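Local coordinates for SnoN,Epimerase SnoN (Streptomyces nogalater, PDB 5EP9), which acts as a non-heme iron, 2-oxoglutarate-dependent epimerase in the biosynthesis of nogalamycin, at residues Gly178-Pro183 with Ala221-Ser226. Residues are numbered along the deposited sequence; the frame is centred on the assembly and turned at random.
Sequences GSHLLP and ARTVHS. With FE (Fe (III) ion), chain F; AKG (2-oxoglutaric acid), chain E; ACT (acetate ion), chain G.
In the cupin-type (double-stranded beta-helix) fold of this PhyH-family enzyme, the 3-10 turn Ser179-Leu181 packs against Arg222-Val224, just before the iron ligand His225 in sequence. The construct is an engineered fusion of two SnoN parts; 178-183 lies in the first and 221-226 in the second. Ser179 OG accepts a nearly straight hydrogen bond from Val224 N (2.9 Å, 162°). A chi1 of 58° tucks OG over the serine's own backbone, within reach of Val224 N. It also bonds to Val176 O, so two backbone groups grip this buried hydroxyl. An alanine here would probably leave Val224 N and Val176 O without this shared mate and weaken the tie between the turn and the 221-226 segment. Next along, the His180 and Thr223 side chains run side by side, with His180 CB 3.4 Å from Thr223 OG1. Their polar ends turn to the 41-44 region: His180 NE2 bonds to Arg41 O and Thr223 OG1 to Gly44 O. On the backbone side, His180 CA makes a CH...O contact with Arg222 O (3.5 Å). Arg222 was modelled in two conformers. In the one described here, a bend at chi3 (55°) lets NH2 hydrogen-bond Leu182 O at 3.2 Å, and NH1 pairs with Asp184; this grip is probably not permanent. At the metal, His225, His142 and Asp144 form the facial triad, and 2-oxoglutarate chelates the iron(III) through O1 and O5. Thr223 O is a second-shell group: it takes the ND1 hydrogen of His225 at 2.9 Å, within the imidazole plane, which fixes the ring's rotation while His225 NE2 binds the iron at 2.1 Å.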
loop_
_atom_site.group_PDB
_atom_site.type_symbol
_atom_site.label_atom_id
_atom_site.label_comp_id
_atom_site.label_asym_id
_atom_site.label_seq_id
_atom_site.Cartn_x
_atom_site.Cartn_y
_atom_site.Cartn_z
ATOM N N GLY A 178 11.530 2.641 12.566
ATOM C CA GLY A 178 12.990 2.599 12.321
ATOM C C GLY A 178 13.464 1.388 11.540
ATOM O O GLY A 178 14.625 1.327 11.159
ATOM N N SER A 179 12.612 0.399 11.313
ATOM C CA SER A 179 13.062 -0.853 10.681
ATOM C C SER A 179 13.442 -0.653 9.202
ATOM O O SER A 179 14.203 -1.395 8.618
ATOM C CB SER A 179 11.980 -1.925 10.786
ATOM O OG SER A 179 10.744 -1.459 10.168
ATOM N N HIS A 180 12.940 0.411 8.630
ATOM C CA HIS A 180 13.301 0.827 7.261
ATOM C C HIS A 180 14.726 1.300 7.096
ATOM O O HIS A 180 15.192 1.435 5.993
ATOM C CB HIS A 180 12.346 1.922 6.698
ATOM C CG HIS A 180 12.417 3.240 7.399
ATOM N ND1 HIS A 180 12.341 3.381 8.773
ATOM C CD2 HIS A 180 12.602 4.478 6.903
ATOM C CE1 HIS A 180 12.490 4.660 9.086
ATOM N NE2 HIS A 180 12.627 5.344 7.960
ATOM N N LEU A 181 15.384 1.619 8.219
ATOM C CA LEU A 181 16.782 2.063 8.219
ATOM C C LEU A 181 17.769 0.966 8.485
ATOM O O LEU A 181 18.933 1.215 8.550
ATOM C CB LEU A 181 16.972 3.133 9.307
ATOM C CG LEU A 181 15.976 4.274 9.208
ATOM C CD1 LEU A 181 16.170 5.160 10.450
ATOM C CD2 LEU A 181 16.232 5.068 7.906
ATOM N N LEU A 182 17.294 -0.246 8.655
ATOM C CA LEU A 182 18.133 -1.387 8.939
ATOM C C LEU A 182 18.762 -1.835 7.620
ATOM O O LEU A 182 18.201 -1.593 6.571
ATOM C CB LEU A 182 17.338 -2.513 9.518
ATOM C CG LEU A 182 16.729 -2.265 10.902
ATOM C CD1 LEU A 182 15.784 -3.375 11.254
ATOM C CD2 LEU A 182 17.779 -2.131 12.039
ATOM N N PRO A 183 19.966 -2.497 7.675
ATOM C CA PRO A 183 20.526 -3.113 6.499
ATOM C C PRO A 183 19.682 -4.261 6.007
ATOM O O PRO A 183 18.811 -4.726 6.695
ATOM C CB PRO A 183 21.895 -3.670 6.983
ATOM C CG PRO A 183 21.845 -3.730 8.455
ATOM C CD PRO A 183 20.666 -2.897 8.909
ATOM N N ALA A 221 8.714 1.179 1.946
ATOM C CA ALA A 221 8.874 -0.166 1.384
ATOM C C ALA A 221 9.838 -1.075 2.169
ATOM O O ALA A 221 9.838 -2.282 1.946
ATOM C CB ALA A 221 9.394 -0.035 -0.054
ATOM N N ARG A 222 10.676 -0.470 2.982
ATOM C CA ARG A 222 11.578 -1.215 3.886
ATOM C C ARG A 222 11.052 -1.348 5.340
ATOM O O ARG A 222 11.654 -2.036 6.157
ATOM C CB ARG A 222 13.018 -0.670 3.852
ATOM C CG ARG A 222 13.749 -0.909 2.498
ATOM C CD ARG A 222 15.264 -0.736 2.425
ATOM N NE ARG A 222 16.013 -1.541 3.383
ATOM C CZ ARG A 222 16.629 -2.659 3.092
ATOM N NH1 ARG A 222 16.628 -3.149 1.852
ATOM N NH2 ARG A 222 17.267 -3.281 4.072
ATOM N N THR A 223 9.891 -0.730 5.638
ATOM C CA THR A 223 9.350 -0.823 6.999
ATOM C C THR A 223 8.688 -2.170 7.232
ATOM O O THR A 223 7.843 -2.576 6.451
ATOM C CB THR A 223 8.367 0.263 7.241
ATOM O OG1 THR A 223 9.036 1.522 7.087
ATOM C CG2 THR A 223 7.748 0.171 8.635
ATOM N N VAL A 224 9.066 -2.853 8.306
ATOM C CA VAL A 224 8.440 -4.101 8.657
ATOM C C VAL A 224 7.053 -3.809 9.227
ATOM O O VAL A 224 6.888 -2.925 10.054
ATOM C CB VAL A 224 9.277 -4.888 9.714
ATOM C CG1 VAL A 224 8.535 -6.131 10.159
ATOM C CG2 VAL A 224 10.612 -5.284 9.139
ATOM N N HIS A 225 6.070 -4.540 8.727
ATOM C CA HIS A 225 4.703 -4.364 9.095
ATOM C C HIS A 225 3.966 -5.671 9.007
ATOM O O HIS A 225 4.351 -6.619 8.355
ATOM C CB HIS A 225 3.978 -3.301 8.275
ATOM C CG HIS A 225 3.995 -3.547 6.783
ATOM N ND1 HIS A 225 5.139 -3.416 6.061
ATOM C CD2 HIS A 225 3.055 -3.985 5.924
ATOM C CE1 HIS A 225 4.905 -3.782 4.810
ATOM N NE2 HIS A 225 3.631 -4.058 4.684
ATOM N N SER A 226 2.896 -5.716 9.776
ATOM C CA SER A 226 2.015 -6.867 9.838
ATOM C C SER A 226 0.595 -6.394 10.095
ATOM O O SER A 226 0.351 -5.206 10.253
ATOM C CB SER A 226 2.464 -7.783 11.015
ATOM O OG SER A 226 2.190 -7.181 12.235
HETATM FE FE FE F . 2.938 -5.084 2.960
HETATM C C1 AKG E . 0.753 -3.510 2.671
HETATM O O1 AKG E . 1.936 -3.403 2.255
HETATM O O2 AKG E . -0.115 -2.629 2.455
HETATM C C2 AKG E . 0.366 -4.681 3.492
HETATM O O5 AKG E . 1.221 -5.556 3.736
HETATM C C3 AKG E . -1.099 -4.753 3.983
HETATM C C4 AKG E . -1.426 -5.863 4.977
HETATM C C5 AKG E . -2.866 -5.948 5.427
HETATM O O3 AKG E . -3.675 -5.081 5.050
HETATM O O4 AKG E . -3.243 -6.924 6.145
HETATM C C ACT G . 4.735 -7.044 14.316
HETATM O O ACT G . 3.825 -7.833 14.056
HETATM O OXT ACT G . 5.075 -6.852 15.508
HETATM C CH3 ACT G . 5.380 -6.311 13.182
HETATM O O HOH W 1 2.133 -6.106 1.332
#